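Local coordinates for FAD-dependent pyridine nucleotide-disulphide oxidoreductase (Desulfovibrio vulgaris, PDB 3IWA), which probably uses FAD to pass electrons from a nicotinamide nucleotide to a disulphide or related acceptor, at residues Leu178-Gly183 against Lys343-Ser348; Ala192-Pro197 against Ser203-Leu208. All blocks are in the same frame, centred on the assembly; numbering follows the deposited sequence.

Contact 1. Residues Leu178-Gly183 against Lys343-Ser348; sequences LADMWG and KLFEGS
The Phe345 ring turns its edge, not a face, to helix 169-182: Ala179 CB and Asp180 OD1 both lie near the ring plane, while the ring also packs against Val176 of the same helix and Leu212 of helix 202-214. Helix 169-182 is the beta-alpha-beta crossover between parallel strands 161-165 and 185-189 of a Rossmann-type domain, and Phe345 belongs to the tight loop joining the antiparallel strands 340-343 and 348-353 of the dimerisation domain. The contact therefore bridges two domains at the surface. A carboxylate suits this rim because the ring hydrogens carry a slight positive charge; OD1 of Asp180 comes to 3.4 Å from CE1 and 3.6 Å from CD1 of Phe345. The two side chains run past each other in opposite directions, with carboxylate and ring planes 88° apart. Beside them the small Ala179 lets the ring tip close on the helix without crowding, its CB 4.0 Å from CZ of Phe345. CG of Phe345 stands anti to the carbonyl carbon (chi1 -71°), which swings the ring out from the loop to the helix. The loop itself is held firmly. Asp211 of helix 202-214 accepts bonds from the backbone N atoms of Phe345, Glu346 and Gly347, and Glu346 forms a salt bridge with Lys214. Across the base of the turn, Leu344 N donates to Gly347 O at 3.0 Å. Lys343 folds back over the loop, its NZ hydrogen-bonded to Leu344 O at 2.6 Å from above that carbonyl plane, 38° out of it.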
ATOM      1  N   LEU A 178     -27.895  -0.227 -10.378  1.00 51.65           N
ATOM      2  CA  LEU A 178     -29.266  -0.122 -10.851  1.00 51.86           C
ATOM      3  C   LEU A 178     -29.527   1.285 -11.370  1.00 53.08           C
ATOM      4  O   LEU A 178     -30.067   1.436 -12.456  1.00 52.86           O
ATOM      5  CB  LEU A 178     -30.291  -0.514  -9.772  1.00 51.37           C
ATOM      6  CG  LEU A 178     -30.219  -1.951  -9.222  1.00 50.34           C
ATOM      7  CD1 LEU A 178     -31.272  -2.221  -8.158  1.00 46.74           C
ATOM      8  CD2 LEU A 178     -30.344  -2.965 -10.342  1.00 50.17           C
ATOM      9  N   ALA A 179     -29.134   2.312 -10.623  1.00 54.62           N
ATOM     10  CA  ALA A 179     -29.376   3.685 -11.079  1.00 56.31           C
ATOM     11  C   ALA A 179     -28.522   4.040 -12.295  1.00 58.08           C
ATOM     12  O   ALA A 179     -28.969   4.757 -13.182  1.00 59.05           O
ATOM     13  CB  ALA A 179     -29.158   4.687  -9.954  1.00 55.78           C
ATOM     14  N   ASP A 180     -27.307   3.506 -12.370  1.00 60.08           N
ATOM     15  CA  ASP A 180     -26.350   3.937 -13.403  1.00 61.35           C
ATOM     16  C   ASP A 180     -26.381   3.130 -14.703  1.00 62.12           C
ATOM     17  O   ASP A 180     -26.246   3.697 -15.774  1.00 62.49           O
ATOM     18  CB  ASP A 180     -24.925   3.937 -12.833  1.00 61.61           C
ATOM     19  CG  ASP A 180     -24.156   5.180 -13.198  1.00 62.12           C
ATOM     20  OD1 ASP A 180     -24.759   6.279 -13.198  1.00 63.56           O
ATOM     21  OD2 ASP A 180     -22.948   5.060 -13.479  1.00 63.23           O
ATOM     22  N   MET A 181     -26.511   1.809 -14.610  1.00 63.05           N
ATOM     23  CA  MET A 181     -26.585   0.968 -15.806  1.00 63.55           C
ATOM     24  C   MET A 181     -27.961   1.084 -16.415  1.00 63.55           C
ATOM     25  O   MET A 181     -28.097   1.034 -17.629  1.00 63.98           O
ATOM     26  CB  MET A 181     -26.371  -0.526 -15.505  1.00 64.06           C
ATOM     27  CG  MET A 181     -24.959  -0.980 -15.095  1.00 65.54           C
ATOM     28  SD  MET A 181     -25.028  -2.590 -14.216  1.00 66.70           S
ATOM     29  CE  MET A 181     -25.460  -3.756 -15.507  1.00 64.67           C
ATOM     30  N   TRP A 182     -28.988   1.197 -15.581  1.00 62.93           N
ATOM     31  CA  TRP A 182     -30.341   1.033 -16.078  1.00 62.75           C
ATOM     32  C   TRP A 182     -31.297   2.180 -15.819  1.00 61.70           C
ATOM     33  O   TRP A 182     -32.454   2.092 -16.236  1.00 61.56           O
ATOM     34  CB  TRP A 182     -30.947  -0.229 -15.487  1.00 63.38           C
ATOM     35  CG  TRP A 182     -30.213  -1.464 -15.811  1.00 66.25           C
ATOM     36  CD1 TRP A 182     -29.666  -2.341 -14.925  1.00 68.83           C
ATOM     37  CD2 TRP A 182     -29.941  -1.983 -17.116  1.00 69.22           C
ATOM     38  NE1 TRP A 182     -29.072  -3.382 -15.595  1.00 70.44           N
ATOM     39  CE2 TRP A 182     -29.225  -3.186 -16.942  1.00 70.39           C
ATOM     40  CE3 TRP A 182     -30.230  -1.549 -18.415  1.00 70.30           C
ATOM     41  CZ2 TRP A 182     -28.789  -3.958 -18.014  1.00 71.48           C
ATOM     42  CZ3 TRP A 182     -29.806  -2.321 -19.481  1.00 71.46           C
ATOM     43  CH2 TRP A 182     -29.092  -3.512 -19.275  1.00 72.27           C
ATOM     44  N   GLY A 183     -30.850   3.245 -15.150  1.00 60.12           N
ATOM     45  CA  GLY A 183     -31.760   4.359 -14.812  1.00 59.41           C
ATOM     46  C   GLY A 183     -32.980   4.007 -13.941  1.00 58.27           C
ATOM     47  O   GLY A 183     -34.029   4.665 -13.990  1.00 58.74           O
ATOM     48  N   LYS A 343     -16.697   1.625  -5.121  1.00 51.26           N
ATOM     49  CA  LYS A 343     -16.752   2.716  -6.065  1.00 53.04           C
ATOM     50  C   LYS A 343     -18.211   3.185  -6.166  1.00 52.93           C
ATOM     51  O   LYS A 343     -19.125   2.372  -6.368  1.00 51.94           O
ATOM     52  CB  LYS A 343     -16.198   2.260  -7.413  1.00 54.06           C
ATOM     53  CG  LYS A 343     -16.422   3.236  -8.584  1.00 57.89           C
ATOM     54  CD  LYS A 343     -15.236   4.168  -8.856  1.00 61.42           C
ATOM     55  CE  LYS A 343     -15.641   5.337  -9.788  1.00 63.36           C
ATOM     56  NZ  LYS A 343     -16.730   6.206  -9.212  1.00 64.09           N
ATOM     57  N   LEU A 344     -18.407   4.490  -5.963  1.00 53.04           N
ATOM     58  CA  LEU A 344     -19.732   5.123  -6.008  1.00 53.82           C
ATOM     59  C   LEU A 344     -19.820   5.957  -7.299  1.00 54.44           C
ATOM     60  O   LEU A 344     -19.093   5.703  -8.248  1.00 54.82           O
ATOM     61  CB  LEU A 344     -20.026   5.941  -4.725  1.00 53.52           C
ATOM     62  CG  LEU A 344     -19.912   5.202  -3.387  1.00 52.61           C
ATOM     63  CD1 LEU A 344     -20.062   6.145  -2.231  1.00 51.51           C
ATOM     64  CD2 LEU A 344     -20.935   4.113  -3.304  1.00 50.73           C
ATOM     65  N   PHE A 345     -20.712   6.927  -7.374  1.00 55.56           N
ATOM     66  CA  PHE A 345     -20.905   7.627  -8.646  1.00 56.22           C
ATOM     67  C   PHE A 345     -19.661   8.409  -9.014  1.00 57.30           C
ATOM     68  O   PHE A 345     -19.096   8.202 -10.073  1.00 58.06           O
ATOM     69  CB  PHE A 345     -22.140   8.506  -8.599  1.00 55.93           C
ATOM     70  CG  PHE A 345     -23.406   7.716  -8.598  1.00 53.79           C
ATOM     71  CD1 PHE A 345     -23.967   7.297  -9.786  1.00 53.80           C
ATOM     72  CD2 PHE A 345     -24.000   7.345  -7.408  1.00 51.29           C
ATOM     73  CE1 PHE A 345     -25.141   6.536  -9.798  1.00 54.24           C
ATOM     74  CE2 PHE A 345     -25.166   6.591  -7.390  1.00 51.77           C
ATOM     75  CZ  PHE A 345     -25.748   6.184  -8.592  1.00 53.78           C
ATOM     76  N   GLU A 346     -19.217   9.272  -8.115  1.00 58.39           N
ATOM     77  CA  GLU A 346     -18.021  10.095  -8.345  1.00 58.96           C
ATOM     78  C   GLU A 346     -16.884   9.764  -7.363  1.00 57.53           C
ATOM     79  O   GLU A 346     -15.726   9.713  -7.752  1.00 58.79           O
ATOM     80  CB  GLU A 346     -18.384  11.583  -8.273  1.00 59.93           C
ATOM     81  CG  GLU A 346     -19.439  12.019  -9.310  1.00 62.81           C
ATOM     82  CD  GLU A 346     -20.402  13.055  -8.746  1.00 67.90           C
ATOM     83  OE1 GLU A 346     -19.912  14.025  -8.112  1.00 71.72           O
ATOM     84  OE2 GLU A 346     -21.636  12.904  -8.927  1.00 69.55           O
ATOM     85  N   GLY A 347     -17.197   9.513  -6.105  1.00 55.45           N
ATOM     86  CA  GLY A 347     -16.149   9.160  -5.153  1.00 53.56           C
ATOM     87  C   GLY A 347     -15.949   7.668  -5.022  1.00 51.73           C
ATOM     88  O   GLY A 347     -16.726   6.882  -5.544  1.00 51.18           O
ATOM     89  N   SER A 348     -14.883   7.310  -4.317  1.00 49.47           N
ATOM     90  CA  SER A 348     -14.582   5.962  -3.905  1.00 47.97           C
ATOM     91  C   SER A 348     -14.336   5.992  -2.433  1.00 45.94           C
ATOM     92  O   SER A 348     -13.818   6.959  -1.932  1.00 46.41           O
ATOM     93  CB  SER A 348     -13.327   5.472  -4.582  1.00 48.08           C
ATOM     94  OG  SER A 348     -13.603   5.191  -5.938  1.00 50.49           O
TER

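Contact 2. Residues Ala192-Pro197 against Ser203-Leu208; sequences ADQIMP and SLSQML
Ile195 reaches along the first turns of helix 202-214 and meets Ser205 and Leu208 in turn. From CB, the chain goes to CG1, which is held between the backbone N and the carbonyl carbon (chi1 64°), a setting that brings it over the helix backbone, 4.1 Å from Ser205 O. CD1 then continues in an extended line, ending 4.0 Å from the Ser205 O and 4.1 Å from CB of Leu208. A branched apolar chain fits here because it covers the helix backbone and reaches a leucine one turn further on. Ser205 is small enough for the loop to come close, and its CB lies 3.4 Å from the Ile195 O. Its hydroxyl is buried but well served: OG donates back to Lys202 O in the preceding turn and accepts from a water at 2.8 Å. That water takes the Ile195 N-H at 2.9 Å, thus joining loop and helix. The loop follows strand 185-189, the second strand of the Rossmann-type beta-alpha-beta unit, and leads into the next helix. Met196 lies here with left-handed backbone angles, its backbone bonded to Gly167 within what is probably the glycine-rich nucleotide-binding turn. Its flexible side chain, bent at chi2 and chi3, touches Trp340 and Val342 of strand 340-343 and crosses Leu208 at about a right angle, CG of Met196 lying 4.0 Å from CD2 of Leu208. The extended Gln194 side chain carries an NE2 whose two N-H groups can serve two acceptors: Thr200 O and, at 3.1 Å with an N-H...O angle of 158°, Ile195 O.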
ATOM      1  N   ALA A 192     -29.655   0.946  10.638  1.00 42.02           N
ATOM      2  CA  ALA A 192     -28.675   1.690  11.450  1.00 41.21           C
ATOM      3  C   ALA A 192     -28.754   3.182  11.127  1.00 41.01           C
ATOM      4  O   ALA A 192     -29.226   3.578  10.051  1.00 40.43           O
ATOM      5  CB  ALA A 192     -27.257   1.149  11.223  1.00 40.35           C
ATOM      6  N   ASP A 193     -28.283   4.019  12.042  1.00 41.42           N
ATOM      7  CA  ASP A 193     -28.318   5.477  11.825  1.00 41.54           C
ATOM      8  C   ASP A 193     -27.335   5.982  10.768  1.00 40.04           C
ATOM      9  O   ASP A 193     -27.167   7.196  10.609  1.00 38.70           O
ATOM     10  CB  ASP A 193     -28.075   6.220  13.140  1.00 42.71           C
ATOM     11  CG  ASP A 193     -26.642   6.022  13.694  1.00 46.62           C
ATOM     12  OD1 ASP A 193     -25.742   5.561  12.947  1.00 50.97           O
ATOM     13  OD2 ASP A 193     -26.410   6.345  14.895  1.00 52.07           O
ATOM     14  N   GLN A 194     -26.650   5.066  10.090  1.00 38.09           N
ATOM     15  CA  GLN A 194     -25.761   5.442   9.025  1.00 38.23           C
ATOM     16  C   GLN A 194     -25.719   4.329   7.991  1.00 38.50           C
ATOM     17  O   GLN A 194     -25.950   3.184   8.324  1.00 39.05           O
ATOM     18  CB  GLN A 194     -24.347   5.700   9.584  1.00 37.84           C
ATOM     19  CG  GLN A 194     -23.729   4.503  10.328  1.00 37.97           C
ATOM     20  CD  GLN A 194     -22.224   4.631  10.539  1.00 37.00           C
ATOM     21  OE1 GLN A 194     -21.781   5.079  11.588  1.00 36.19           O
ATOM     22  NE2 GLN A 194     -21.437   4.274   9.517  1.00 33.25           N
ATOM     23  N   ILE A 195     -25.421   4.672   6.743  1.00 38.58           N
ATOM     24  CA  ILE A 195     -25.036   3.688   5.756  1.00 38.51           C
ATOM     25  C   ILE A 195     -23.598   3.254   6.025  1.00 38.78           C
ATOM     26  O   ILE A 195     -22.867   3.925   6.772  1.00 39.89           O
ATOM     27  CB  ILE A 195     -25.194   4.215   4.307  1.00 38.85           C
ATOM     28  CG1 ILE A 195     -24.249   5.390   4.039  1.00 38.18           C
ATOM     29  CG2 ILE A 195     -26.708   4.546   4.010  1.00 39.01           C
ATOM     30  CD1 ILE A 195     -24.053   5.677   2.565  1.00 36.82           C
ATOM     31  N   MET A 196     -23.216   2.123   5.426  1.00 37.81           N
ATOM     32  CA  MET A 196     -21.944   1.434   5.678  1.00 36.97           C
ATOM     33  C   MET A 196     -21.570   1.229   7.165  1.00 36.69           C
ATOM     34  O   MET A 196     -20.403   1.371   7.526  1.00 34.96           O
ATOM     35  CB  MET A 196     -20.808   2.141   4.938  1.00 37.01           C
ATOM     36  CG  MET A 196     -20.916   2.061   3.417  1.00 36.23           C
ATOM     37  SD  MET A 196     -20.615   0.435   2.774  1.00 31.12           S
ATOM     38  CE  MET A 196     -18.885   0.655   2.500  1.00 39.85           C
ATOM     39  N   PRO A 197     -22.536   0.832   8.012  1.00 36.82           N
ATOM     40  CA  PRO A 197     -22.179   0.675   9.407  1.00 37.87           C
ATOM     41  C   PRO A 197     -21.130  -0.409   9.606  1.00 38.90           C
ATOM     42  O   PRO A 197     -21.215  -1.457   9.004  1.00 37.33           O
ATOM     43  CB  PRO A 197     -23.506   0.299  10.079  1.00 38.24           C
ATOM     44  CG  PRO A 197     -24.401  -0.163   8.980  1.00 37.70           C
ATOM     45  CD  PRO A 197     -23.964   0.579   7.780  1.00 37.68           C
ATOM     46  N   SER A 203     -19.268  10.031  10.503  1.00 39.61           N
ATOM     47  CA  SER A 203     -18.818  11.252   9.839  1.00 39.62           C
ATOM     48  C   SER A 203     -18.394  10.996   8.380  1.00 39.75           C
ATOM     49  O   SER A 203     -18.765  11.745   7.455  1.00 39.06           O
ATOM     50  CB  SER A 203     -17.687  11.914  10.653  1.00 40.11           C
ATOM     51  OG  SER A 203     -16.419  11.254  10.533  1.00 39.52           O
ATOM     52  N   LEU A 204     -17.650   9.914   8.164  1.00 39.42           N
ATOM     53  CA  LEU A 204     -17.242   9.567   6.812  1.00 39.38           C
ATOM     54  C   LEU A 204     -18.422   9.053   5.948  1.00 39.28           C
ATOM     55  O   LEU A 204     -18.491   9.294   4.737  1.00 38.95           O
ATOM     56  CB  LEU A 204     -16.108   8.538   6.825  1.00 39.42           C
ATOM     57  CG  LEU A 204     -15.460   8.437   5.441  1.00 39.95           C
ATOM     58  CD1 LEU A 204     -14.924   9.837   5.012  1.00 39.32           C
ATOM     59  CD2 LEU A 204     -14.364   7.413   5.442  1.00 42.15           C
ATOM     60  N   SER A 205     -19.334   8.330   6.562  1.00 39.96           N
ATOM     61  CA  SER A 205     -20.470   7.816   5.812  1.00 41.54           C
ATOM     62  C   SER A 205     -21.264   8.912   5.115  1.00 42.19           C
ATOM     63  O   SER A 205     -21.812   8.665   4.046  1.00 43.24           O
ATOM     64  CB  SER A 205     -21.375   7.006   6.698  1.00 41.50           C
ATOM     65  OG  SER A 205     -22.146   7.880   7.459  1.00 42.40           O
ATOM     66  N   GLN A 206     -21.285  10.125   5.664  1.00 43.37           N
ATOM     67  CA  GLN A 206     -22.050  11.228   5.057  1.00 44.08           C
ATOM     68  C   GLN A 206     -21.499  11.602   3.702  1.00 44.39           C
ATOM     69  O   GLN A 206     -22.246  12.015   2.804  1.00 44.41           O
ATOM     70  CB  GLN A 206     -22.013  12.510   5.893  1.00 44.57           C
ATOM     71  CG  GLN A 206     -22.391  12.423   7.354  1.00 47.35           C
ATOM     72  CD  GLN A 206     -23.776  11.883   7.604  1.00 51.34           C
ATOM     73  OE1 GLN A 206     -24.691  12.015   6.769  1.00 53.11           O
ATOM     74  NE2 GLN A 206     -23.945  11.266   8.775  1.00 52.31           N
ATOM     75  N   MET A 207     -20.184  11.530   3.562  1.00 44.43           N
ATOM     76  CA  MET A 207     -19.586  11.759   2.266  1.00 45.57           C
ATOM     77  C   MET A 207     -20.144  10.733   1.272  1.00 45.02           C
ATOM     78  O   MET A 207     -20.509  11.068   0.160  1.00 45.79           O
ATOM     79  CB  MET A 207     -18.043  11.681   2.330  1.00 46.29           C
ATOM     80  CG  MET A 207     -17.288  12.851   3.062  1.00 49.57           C
ATOM     81  SD  MET A 207     -17.748  14.512   2.477  1.00 53.41           S
ATOM     82  CE  MET A 207     -19.269  14.831   3.329  1.00 55.79           C
ATOM     83  N   LEU A 208     -20.211   9.474   1.670  1.00 44.53           N
ATOM     84  CA  LEU A 208     -20.704   8.449   0.756  1.00 44.07           C
ATOM     85  C   LEU A 208     -22.200   8.676   0.528  1.00 43.73           C
ATOM     86  O   LEU A 208     -22.673   8.547  -0.590  1.00 43.53           O
ATOM     87  CB  LEU A 208     -20.412   7.027   1.259  1.00 43.10           C
ATOM     88  CG  LEU A 208     -18.981   6.489   1.250  1.00 43.05           C
ATOM     89  CD1 LEU A 208     -18.084   7.165   2.344  1.00 43.14           C
ATOM     90  CD2 LEU A 208     -18.991   4.964   1.448  1.00 39.74           C
TER
HETATM   91  O   HOH W   1     -24.830   7.477   6.603  1.00 37.89           O

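Overall arrangement
Followed from the N terminus, the chain lays down most of the parallel sheet around strand 5-9, to which strand 289-291 is added later, then enters a second Rossmann-type domain, probably nucleotide-binding, where helix 169-182 supplies the first half of contact 1. Strand 185-189 leads to residues 192-197, and contact 2 closes a short loop by folding these onto the start of helix 202-214. Contact 1 closes about 160 residues after Gly183, at residues 343-348 in the antiparallel dimerisation domain; the small loop lies within the large one. Their centres are about 17 Å apart, yet CD1 of Leu344 packs 3.6 Å from CB of Leu208. Helix 202-214 thereby meets both loop 192-197 and the dimerisation hairpin.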